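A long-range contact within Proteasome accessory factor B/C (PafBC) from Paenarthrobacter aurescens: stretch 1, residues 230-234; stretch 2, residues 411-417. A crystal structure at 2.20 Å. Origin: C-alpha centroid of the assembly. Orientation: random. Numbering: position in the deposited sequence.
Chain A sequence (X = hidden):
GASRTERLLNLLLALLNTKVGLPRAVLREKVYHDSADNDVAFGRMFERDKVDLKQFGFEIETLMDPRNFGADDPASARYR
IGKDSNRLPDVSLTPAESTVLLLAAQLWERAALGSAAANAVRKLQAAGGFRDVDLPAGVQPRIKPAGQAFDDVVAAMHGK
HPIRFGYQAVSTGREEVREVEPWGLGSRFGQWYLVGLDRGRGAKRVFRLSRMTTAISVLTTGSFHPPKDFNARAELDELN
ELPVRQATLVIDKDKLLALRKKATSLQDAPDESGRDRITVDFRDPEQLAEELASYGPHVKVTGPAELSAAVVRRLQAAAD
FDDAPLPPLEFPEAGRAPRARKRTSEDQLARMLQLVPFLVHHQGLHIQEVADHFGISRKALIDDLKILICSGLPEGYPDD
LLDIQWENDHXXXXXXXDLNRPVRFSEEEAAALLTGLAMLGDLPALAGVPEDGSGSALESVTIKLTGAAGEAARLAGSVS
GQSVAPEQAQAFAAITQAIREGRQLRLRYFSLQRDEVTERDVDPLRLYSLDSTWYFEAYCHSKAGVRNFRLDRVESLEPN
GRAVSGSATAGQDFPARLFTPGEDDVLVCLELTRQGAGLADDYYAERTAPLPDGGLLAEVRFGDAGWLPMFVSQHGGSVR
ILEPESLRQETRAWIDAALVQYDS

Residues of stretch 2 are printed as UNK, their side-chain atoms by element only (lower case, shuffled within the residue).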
# COMPACT_ATOMS: atom_id res chain seq x y z
N PHE A 230 4.36 20.04 -26.16
CA PHE A 230 3.29 19.44 -25.36
C PHE A 230 3.68 19.43 -23.90
O PHE A 230 4.65 18.76 -23.51
CB PHE A 230 2.97 18.01 -25.80
CG PHE A 230 2.42 17.15 -24.67
CD1 PHE A 230 1.21 17.45 -24.06
CD2 PHE A 230 3.13 16.03 -24.25
CE1 PHE A 230 0.72 16.68 -23.03
CE2 PHE A 230 2.66 15.23 -23.23
CZ PHE A 230 1.44 15.54 -22.62
N ASN A 231 2.93 20.16 -23.08
CA ASN A 231 3.17 20.18 -21.64
C ASN A 231 2.10 19.36 -20.92
O ASN A 231 0.94 19.78 -20.85
CB ASN A 231 3.22 21.61 -21.11
CG ASN A 231 3.70 21.69 -19.66
OD1 ASN A 231 4.06 20.67 -19.05
ND2 ASN A 231 3.72 22.90 -19.12
N ALA A 232 2.49 18.20 -20.39
CA ALA A 232 1.52 17.35 -19.70
C ALA A 232 1.05 17.97 -18.39
O ALA A 232 -0.14 17.89 -18.06
CB ALA A 232 2.12 15.96 -19.42
N ARG A 233 1.96 18.62 -17.65
CA ARG A 233 1.59 19.18 -16.35
C ARG A 233 0.62 20.34 -16.49
O ARG A 233 -0.33 20.47 -15.70
CB ARG A 233 2.86 19.59 -15.59
CG ARG A 233 2.61 20.34 -14.28
CD ARG A 233 3.93 20.82 -13.69
NE ARG A 233 3.75 21.58 -12.46
CZ ARG A 233 4.75 21.90 -11.64
NH1 ARG A 233 5.99 21.51 -11.92
NH2 ARG A 233 4.50 22.60 -10.55
N ALA A 234 0.84 21.21 -17.49
CA ALA A 234 -0.07 22.33 -17.70
C ALA A 234 -1.43 21.85 -18.20
O ALA A 234 -2.46 22.44 -17.86
CB ALA A 234 0.53 23.32 -18.69
N UNK A 411 8.78 10.33 -16.20
CA UNK A 411 7.84 10.35 -15.07
C UNK A 411 8.27 11.42 -14.08
O UNK A 411 9.44 11.48 -13.68
c UNK A 411 7.60 7.86 -15.35
c UNK A 411 6.47 8.99 -13.33
c UNK A 411 7.74 8.98 -14.35
N UNK A 412 7.34 12.27 -13.68
CA UNK A 412 7.72 13.30 -12.72
C UNK A 412 6.53 13.64 -11.83
O UNK A 412 5.38 13.61 -12.27
c UNK A 412 8.32 14.56 -13.40
c UNK A 412 6.00 16.45 -16.49
c UNK A 412 6.18 17.08 -15.28
o UNK A 412 5.24 17.08 -17.47
c UNK A 412 7.33 14.59 -15.73
c UNK A 412 6.93 16.46 -14.28
c UNK A 412 7.50 15.21 -14.49
c UNK A 412 6.58 15.20 -16.73
N UNK A 413 6.85 13.87 -10.56
CA UNK A 413 5.91 14.24 -9.52
C UNK A 413 6.07 15.74 -9.34
O UNK A 413 7.12 16.20 -8.91
c UNK A 413 5.31 13.91 -7.11
c UNK A 413 6.23 11.01 -7.34
c UNK A 413 5.99 11.97 -8.50
c UNK A 413 6.20 13.45 -8.23
N UNK A 414 5.10 16.50 -9.82
CA UNK A 414 5.23 17.95 -9.89
C UNK A 414 5.31 18.61 -8.51
O UNK A 414 4.60 18.23 -7.57
c UNK A 414 4.08 18.54 -10.72
o UNK A 414 2.82 18.22 -10.16
N UNK A 415 6.26 19.53 -8.37
CA UNK A 415 6.45 20.32 -7.16
C UNK A 415 5.66 21.63 -7.28
O UNK A 415 6.02 22.51 -8.07
o UNK A 415 9.03 20.87 -3.71
c UNK A 415 8.20 21.65 -5.80
c UNK A 415 8.01 21.16 -4.37
o UNK A 415 6.85 21.08 -3.89
c UNK A 415 7.93 20.59 -6.89
N UNK A 416 4.58 21.74 -6.52
CA UNK A 416 3.88 23.00 -6.27
C UNK A 416 4.70 23.81 -5.27
O UNK A 416 4.66 23.57 -4.07
c UNK A 416 2.65 20.73 -2.72
c UNK A 416 2.47 22.68 -5.78
n UNK A 416 2.30 19.77 -3.55
c UNK A 416 2.17 20.30 -4.81
c UNK A 416 2.44 21.62 -4.73
n UNK A 416 2.74 21.86 -3.40
N UNK A 417 5.45 24.79 -5.79
CA UNK A 417 6.42 25.56 -5.00
C UNK A 417 5.78 26.25 -3.80
O UNK A 417 4.71 26.86 -3.91
c UNK A 417 8.23 28.46 -4.63
c UNK A 417 9.08 27.80 -6.88
c UNK A 417 8.41 27.31 -5.60
c UNK A 417 7.10 26.59 -5.93

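Position 411 carries three side-chain carbons and no heteroatom. One carbon is bonded to CA and bears the other two, so the branch lies at the first side-chain atom. It lies in a strand and touches nothing on stretch 1, its side chain being out of reach. A three-carbon side chain forked at CB is valine: Val411, with chi1 t.

Position 412 has one carbon leading to a six-carbon ring, and the ring bears a single oxygen at the end farthest from CB. CA-to-CB points toward stretch 1, and the oxygen reaches the start of the helix there, 3.8 Å from CB of Ala232, 3.6 Å from N of Arg233 and 4.1 Å from OD1 of Asn231. A six-membered carbon ring with a terminal hydroxyl identifies Tyr412. Its chi1 is p. None of these approaches is a hydrogen bond; the hydroxyl is satisfied elsewhere in the structure, so its part here is one of packing.

Position 413 shows four carbons, forked at the first, with one arm two carbons long. It makes no contact with stretch 1, and its side chain is out of reach. Beta-branching with unequal arms means Ile413, with chi1 m and chi2 t.

Position 414 has one carbon and one oxygen. Its CB lies 3.5 Å from NE of Arg233, over one face of the guanidinium, and CA-to-CB points toward stretch 1. A single carbon ending in oxygen is serine. Ser414 has chi1 p, and its OG is hydrogen-bonded elsewhere in the structure. Its CA and that of Arg233 form the nearest CA pair across the stretches, at 7.5 Å.

Position 415 has three carbons in an unbranched chain, the third carrying two oxygens. CA-to-CB points away from stretch 1, and the side chain stays clear of it; the contact is made by backbone O, 2.9 Å from NH2 of Arg233. The carboxylate on a two-methylene chain is that of Glu415. It forms no salt bridge with the arginine.

Position 416 has one carbon followed by a five-membered ring of three carbons and two nitrogens. The side chain is poorly ordered and stays clear of stretch 1, whereas backbone N lies 4.1 Å from NH2 of Arg233. The ring is the imidazole of His416.

Position 417 has four carbons forked at the second and makes no contact with stretch 1; the fork identifies Leu417.

The contact, burying 233 Å² in all, centres on Arg233. With chi1, chi2 and chi3 all t, its extended side chain passes Ser414 and delivers NH2 to O of Glu415. That hydrogen bond, with an N-H...O angle of 144°, meets the guanidinium at its edge, near its plane, while CB of Ser414 covers a face. At the other end, Asn231 caps the helix through a weak bond from Arg233 N to Asn231 OD1 (3.3 Å, 131°), and Tyr412 packs its hydroxyl end against this capped turn.

Stretch 2 411-417: VYISEHL
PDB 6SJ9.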